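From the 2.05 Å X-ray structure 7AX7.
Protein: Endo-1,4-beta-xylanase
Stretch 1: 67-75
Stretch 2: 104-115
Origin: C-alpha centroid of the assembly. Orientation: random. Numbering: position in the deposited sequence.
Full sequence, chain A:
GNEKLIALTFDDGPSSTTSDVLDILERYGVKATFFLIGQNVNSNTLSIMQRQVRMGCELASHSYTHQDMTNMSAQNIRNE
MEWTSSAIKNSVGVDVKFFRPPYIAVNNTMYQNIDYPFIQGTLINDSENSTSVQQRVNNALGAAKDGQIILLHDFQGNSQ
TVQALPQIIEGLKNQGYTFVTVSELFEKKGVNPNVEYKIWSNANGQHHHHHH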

ATOM      1  N   GLN A  67      -4.586  -4.902  14.106  1.00 12.41           N
ATOM      2  CA  GLN A  67      -5.745  -5.637  14.589  1.00 16.20           C
ATOM      3  C   GLN A  67      -6.990  -5.162  13.850  1.00 13.52           C
ATOM      4  O   GLN A  67      -6.971  -4.151  13.144  1.00 10.55           O
ATOM      5  CB  GLN A  67      -5.913  -5.473  16.101  1.00 12.56           C
ATOM      6  CG  GLN A  67      -4.751  -6.051  16.905  1.00 18.24           C
ATOM      7  CD  GLN A  67      -4.881  -5.777  18.399  1.00 30.44           C
ATOM      8  OE1 GLN A  67      -5.223  -6.671  19.172  1.00 31.87           O
ATOM      9  NE2 GLN A  67      -4.620  -4.534  18.805  1.00 21.09           N
ATOM     10  N   ASP A  68      -8.076  -5.924  14.003  1.00  9.74           N
ATOM     11  CA  ASP A  68      -9.371  -5.530  13.461  1.00 10.34           C
ATOM     12  C   ASP A  68      -9.860  -4.305  14.222  1.00 10.80           C
ATOM     13  O   ASP A  68     -10.262  -4.402  15.386  1.00 12.29           O
ATOM     14  CB  ASP A  68     -10.366  -6.682  13.569  1.00 12.67           C
ATOM     15  CG  ASP A  68     -11.703  -6.367  12.916  1.00 11.73           C
ATOM     16  OD1 ASP A  68     -12.049  -5.180  12.786  1.00 12.93           O
ATOM     17  OD2 ASP A  68     -12.414  -7.310  12.532  1.00 13.07           O
ATOM     18  N   MET A  69      -9.811  -3.148  13.576  1.00 11.86           N
ATOM     19  CA  MET A  69     -10.087  -1.900  14.278  1.00 10.92           C
ATOM     20  C   MET A  69     -11.580  -1.611  14.412  1.00 10.23           C
ATOM     21  O   MET A  69     -11.947  -0.615  15.049  1.00 10.62           O
ATOM     22  CB  MET A  69      -9.352  -0.746  13.575  1.00  9.53           C
ATOM     23  CG  MET A  69      -7.828  -0.985  13.485  1.00  8.55           C
ATOM     24  SD  MET A  69      -6.856   0.251  12.586  1.00 10.07           S
ATOM     25  CE  MET A  69      -7.035   1.710  13.614  1.00 10.84           C
ATOM     26  N   THR A  70     -12.450  -2.460  13.858  1.00 10.00           N
ATOM     27  CA  THR A  70     -13.865  -2.342  14.187  1.00  9.77           C
ATOM     28  C   THR A  70     -14.153  -2.783  15.618  1.00 14.04           C
ATOM     29  O   THR A  70     -15.243  -2.515  16.131  1.00 11.72           O
ATOM     30  CB  THR A  70     -14.743  -3.139  13.201  1.00 14.76           C
ATOM     31  OG1 THR A  70     -14.572  -4.552  13.397  1.00 10.69           O
ATOM     32  CG2 THR A  70     -14.401  -2.780  11.763  1.00 12.67           C
ATOM     33  N   ASN A  71     -13.191  -3.409  16.295  1.00 12.45           N
ATOM     34  CA  ASN A  71     -13.374  -3.815  17.682  1.00 15.00           C
ATOM     35  C   ASN A  71     -12.620  -2.914  18.658  1.00 12.15           C
ATOM     36  O   ASN A  71     -12.365  -3.318  19.798  1.00 11.38           O
ATOM     37  CB  ASN A  71     -12.965  -5.279  17.841  1.00 13.56           C
ATOM     38  CG  ASN A  71     -13.663  -6.182  16.830  1.00 13.64           C
ATOM     39  OD1 ASN A  71     -13.036  -6.994  16.149  1.00 14.76           O
ATOM     40  ND2 ASN A  71     -14.961  -6.019  16.713  1.00  9.68           N
ATOM     41  N   MET A  72     -12.291  -1.688  18.244  1.00 10.67           N
ATOM     42  CA  MET A  72     -11.465  -0.778  19.032  1.00 14.97           C
ATOM     43  C   MET A  72     -12.228   0.489  19.396  1.00 11.27           C
ATOM     44  O   MET A  72     -13.076   0.971  18.637  1.00 11.65           O
ATOM     45  CB  MET A  72     -10.187  -0.376  18.274  1.00 10.41           C
ATOM     46  CG  MET A  72      -9.084  -1.407  18.272  1.00 17.53           C
ATOM     47  SD  MET A  72      -7.561  -0.817  17.468  1.00 19.87           S
ATOM     48  CE  MET A  72      -7.407   0.784  18.175  1.00 14.53           C
ATOM     49  N   SER A  73     -11.897   1.048  20.557  1.00 12.20           N
ATOM     50  CA  SER A  73     -12.481   2.315  20.963  1.00  8.82           C
ATOM     51  C   SER A  73     -11.918   3.455  20.115  1.00 11.96           C
ATOM     52  O   SER A  73     -10.851   3.344  19.502  1.00  7.86           O
ATOM     53  CB  SER A  73     -12.197   2.580  22.436  1.00 12.96           C
ATOM     54  OG  SER A  73     -10.804   2.736  22.639  1.00 11.20           O
ATOM     55  N   ALA A  74     -12.656   4.568  20.091  1.00 13.80           N
ATOM     56  CA  ALA A  74     -12.212   5.744  19.348  1.00 11.47           C
ATOM     57  C   ALA A  74     -10.810   6.163  19.770  1.00 14.07           C
ATOM     58  O   ALA A  74      -9.962   6.471  18.926  1.00 11.66           O
ATOM     59  CB  ALA A  74     -13.192   6.900  19.552  1.00  8.30           C
ATOM     60  N   GLN A  75     -10.561   6.204  21.087  1.00 13.03           N
ATOM     61  CA  GLN A  75      -9.268   6.648  21.602  1.00 14.85           C
ATOM     62  C   GLN A  75      -8.150   5.738  21.116  1.00 11.95           C
ATOM     63  O   GLN A  75      -7.091   6.208  20.688  1.00 11.51           O
ATOM     64  CB  GLN A  75      -9.287   6.684  23.134  1.00 19.28           C
ATOM     65  CG  GLN A  75     -10.269   7.683  23.761  1.00 36.78           C
ATOM     66  CD  GLN A  75     -11.755   7.352  23.528  1.00 35.94           C
ATOM     67  OE1 GLN A  75     -12.173   6.175  23.518  1.00 16.13           O
ATOM     68  NE2 GLN A  75     -12.560   8.406  23.340  1.00 25.25           N
ATOM     69  N   ILE A 104      -9.276  -4.794   5.645  1.00 12.20           N
ATOM     70  CA  ILE A 104     -10.327  -3.980   5.054  1.00 15.42           C
ATOM     71  C   ILE A 104     -11.564  -4.094   5.939  1.00 15.44           C
ATOM     72  O   ILE A 104     -12.690  -4.224   5.445  1.00  9.44           O
ATOM     73  CB  ILE A 104     -10.627  -4.409   3.605  1.00 12.97           C
ATOM     74  CG1 ILE A 104      -9.329  -4.662   2.833  1.00 14.82           C
ATOM     75  CG2 ILE A 104     -11.463  -3.343   2.901  1.00 13.21           C
ATOM     76  CD1 ILE A 104      -8.499  -3.408   2.578  1.00 15.39           C
ATOM     77  N   ALA A 105     -11.361  -4.088   7.252  1.00 13.96           N
ATOM     78  CA  ALA A 105     -12.457  -4.054   8.214  1.00 12.56           C
ATOM     79  C   ALA A 105     -12.629  -2.609   8.672  1.00 12.03           C
ATOM     80  O   ALA A 105     -11.744  -2.051   9.332  1.00 11.48           O
ATOM     81  CB  ALA A 105     -12.183  -4.985   9.395  1.00 13.48           C
ATOM     82  N   VAL A 106     -13.768  -2.009   8.324  1.00  9.18           N
ATOM     83  CA  VAL A 106     -14.040  -0.607   8.620  1.00 12.39           C
ATOM     84  C   VAL A 106     -15.469  -0.471   9.127  1.00 16.73           C
ATOM     85  O   VAL A 106     -16.381  -1.133   8.618  1.00 13.66           O
ATOM     86  CB  VAL A 106     -13.831   0.285   7.379  1.00 15.55           C
ATOM     87  CG1 VAL A 106     -12.511  -0.045   6.702  1.00 11.28           C
ATOM     88  CG2 VAL A 106     -14.973   0.092   6.419  1.00 17.11           C
ATOM     89  N   ASN A 107     -15.663   0.402  10.122  1.00 11.66           N
ATOM     90  CA  ASN A 107     -16.980   0.724  10.673  1.00 14.12           C
ATOM     91  C   ASN A 107     -17.079   2.239  10.879  1.00 11.89           C
ATOM     92  O   ASN A 107     -16.140   2.990  10.592  1.00  8.92           O
ATOM     93  CB  ASN A 107     -17.240  -0.046  11.983  1.00 13.01           C
ATOM     94  CG  ASN A 107     -16.303   0.366  13.108  1.00 11.91           C
ATOM     95  OD1 ASN A 107     -15.404   1.185  12.911  1.00 14.92           O
ATOM     96  ND2 ASN A 107     -16.509  -0.197  14.297  1.00 11.26           N
ATOM     97  N   ASN A 108     -18.229   2.693  11.394  1.00 10.62           N
ATOM     98  CA  ASN A 108     -18.439   4.128  11.589  1.00 12.46           C
ATOM     99  C   ASN A 108     -17.383   4.726  12.514  1.00  9.74           C
ATOM    100  O   ASN A 108     -16.889   5.832  12.273  1.00  7.60           O
ATOM    101  CB  ASN A 108     -19.834   4.407  12.169  1.00 11.21           C
ATOM    102  CG  ASN A 108     -20.959   4.063  11.216  1.00 17.77           C
ATOM    103  OD1 ASN A 108     -22.083   3.815  11.652  1.00 22.24           O
ATOM    104  ND2 ASN A 108     -20.671   4.039   9.918  1.00 13.05           N
ATOM    105  N   THR A 109     -17.061   4.026  13.602  1.00  9.04           N
ATOM    106  CA  THR A 109     -16.122   4.574  14.578  1.00 10.40           C
ATOM    107  C   THR A 109     -14.772   4.885  13.935  1.00 10.08           C
ATOM    108  O   THR A 109     -14.199   5.953  14.176  1.00  9.00           O
ATOM    109  CB  THR A 109     -15.985   3.600  15.750  1.00 11.88           C
ATOM    110  OG1 THR A 109     -17.280   3.399  16.326  1.00 14.30           O
ATOM    111  CG2 THR A 109     -15.042   4.140  16.829  1.00  9.33           C
ATOM    112  N   MET A 110     -14.276   3.989  13.071  1.00  8.82           N
ATOM    113  CA  MET A 110     -13.022   4.254  12.366  1.00  7.87           C
ATOM    114  C   MET A 110     -13.127   5.504  11.496  1.00 11.64           C
ATOM    115  O   MET A 110     -12.266   6.391  11.558  1.00  9.39           O
ATOM    116  CB  MET A 110     -12.623   3.039  11.523  1.00  8.37           C
ATOM    117  CG  MET A 110     -12.136   1.878  12.359  1.00  7.01           C
ATOM    118  SD  MET A 110     -12.000   0.346  11.451  1.00 11.74           S
ATOM    119  CE  MET A 110     -10.572   0.732  10.427  1.00  8.27           C
ATOM    120  N   TYR A 111     -14.172   5.586  10.666  1.00  8.34           N
ATOM    121  CA  TYR A 111     -14.324   6.748   9.795  1.00  7.66           C
ATOM    122  C   TYR A 111     -14.401   8.054  10.586  1.00 10.72           C
ATOM    123  O   TYR A 111     -13.913   9.090  10.118  1.00  9.54           O
ATOM    124  CB  TYR A 111     -15.570   6.600   8.926  1.00  8.38           C
ATOM    125  CG  TYR A 111     -15.400   5.765   7.670  1.00  9.19           C
ATOM    126  CD1 TYR A 111     -14.526   6.152   6.656  1.00 13.07           C
ATOM    127  CD2 TYR A 111     -16.160   4.619   7.476  1.00 12.80           C
ATOM    128  CE1 TYR A 111     -14.394   5.401   5.497  1.00 12.24           C
ATOM    129  CE2 TYR A 111     -16.042   3.865   6.322  1.00 14.30           C
ATOM    130  CZ  TYR A 111     -15.158   4.255   5.339  1.00 11.49           C
ATOM    131  OH  TYR A 111     -15.058   3.495   4.200  1.00 11.69           O
ATOM    132  N   GLN A 112     -15.018   8.028  11.772  1.00  8.32           N
ATOM    133  CA  GLN A 112     -15.143   9.227  12.594  1.00  9.50           C
ATOM    134  C   GLN A 112     -13.823   9.635  13.241  1.00 13.30           C
ATOM    135  O   GLN A 112     -13.686  10.789  13.669  1.00 11.61           O
ATOM    136  CB  GLN A 112     -16.195   9.007  13.697  1.00 10.71           C
ATOM    137  CG  GLN A 112     -17.628   8.765  13.195  1.00  8.38           C
ATOM    138  CD  GLN A 112     -18.554   8.185  14.268  1.00 10.56           C
ATOM    139  OE1 GLN A 112     -18.161   8.020  15.420  1.00 11.42           O
ATOM    140  NE2 GLN A 112     -19.793   7.869  13.882  1.00  8.84           N
ATOM    141  N   ASN A 113     -12.860   8.720  13.345  1.00 11.23           N
ATOM    142  CA  ASN A 113     -11.685   8.955  14.173  1.00 11.12           C
ATOM    143  C   ASN A 113     -10.378   8.765  13.424  1.00 12.50           C
ATOM    144  O   ASN A 113      -9.329   8.653  14.065  1.00 14.60           O
ATOM    145  CB  ASN A 113     -11.721   8.052  15.408  1.00 10.90           C
ATOM    146  CG  ASN A 113     -12.737   8.533  16.430  1.00 12.11           C
ATOM    147  OD1 ASN A 113     -12.513   9.539  17.088  1.00 13.41           O
ATOM    148  ND2 ASN A 113     -13.873   7.842  16.534  1.00  8.76           N
ATOM    149  N   ILE A 114     -10.414   8.734  12.094  1.00 11.77           N
ATOM    150  CA  ILE A 114      -9.224   8.624  11.258  1.00 10.57           C
ATOM    151  C   ILE A 114      -9.267   9.767  10.252  1.00 16.08           C
ATOM    152  O   ILE A 114     -10.245   9.910   9.507  1.00 12.46           O
ATOM    153  CB  ILE A 114      -9.135   7.254  10.558  1.00 10.90           C
ATOM    154  CG1 ILE A 114      -8.991   6.152  11.618  1.00 10.69           C
ATOM    155  CG2 ILE A 114      -7.971   7.214   9.564  1.00 10.18           C
ATOM    156  CD1 ILE A 114      -8.966   4.751  11.062  1.00  9.49           C
ATOM    157  N   ASP A 115      -8.211  10.581  10.248  1.00 15.12           N
ATOM    158  CA  ASP A 115      -8.124  11.827   9.497  1.00 19.78           C
ATOM    159  C   ASP A 115      -7.424  11.679   8.153  1.00 20.00           C
ATOM    160  O   ASP A 115      -7.176  12.687   7.479  1.00 29.73           O
ATOM    161  CB  ASP A 115      -7.402  12.882  10.343  1.00 20.09           C
ATOM    162  CG  ASP A 115      -8.171  13.232  11.601  1.00 25.82           C
ATOM    163  OD1 ASP A 115      -9.409  13.355  11.503  1.00 26.11           O
ATOM    164  OD2 ASP A 115      -7.549  13.363  12.678  1.00 36.90           O
TER
HETATM  165  O   HOH W   1      -9.459  -2.718  10.616  1.00  7.41           O
HETATM  166  O   HOH W   2     -14.283   0.617  16.249  1.00 13.14           O

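Stretches 67-75 and 104-115 pack with 444 Å² of buried surface, and no direct hydrogen bond crosses between them; van der Waals contact and two bridging waters join them. T70 is covered most. With chi1 at 70° (p), T70 OG1 donates to D68 OD1 at 2.7 Å, and T70 CG2 lies 3.6 Å from both A105 C and V106 N. T70 N also donates to D68 OD1 (3.0 Å), so D68 OD1 accepts from both the hydroxyl and the backbone N of T70, while the same OD1 lies 3.4 Å from A105 CB. A105 points its CB toward stretch 1, where the short side chain fits against D68 OD1 and T70 CG2. M69, buried, follows: its CB meets M110 SD at 3.6 Å, and its CE reaches I114 CD1 at 4.4 Å. The unbranched methionine chains, both m, t, p, supply apolar contact without polar groups that would need partners; M110 SD also lies 3.7 Å from T70 N. Water 1 accepts from M69 N (3.0 Å) and donates to A105 O (2.7 Å), satisfying two backbone groups across the gap. N107 works at both ends of its amide: OD1 caps the helix by accepting from M110 N (3.0 Å), while ND2 donates to water 2 (3.1 Å), which in turn donates to M69 O (2.9 Å) and M72 O (2.7 Å). N107 ND2 is also 3.2 Å from T70 O, but the angle is too poor for a hydrogen bond. Farther along, A74 sets its CB 3.2 Å from N113 ND2, a tight contact with an amide held by its bond from ND2 to T109 O (3.0 Å); the alanine side chain ends at this CB, and little room is left beyond it in that direction. T109 adds a methyl, CG2 lying 4.1 Å from A74 N and 4.1 Å from M72 O.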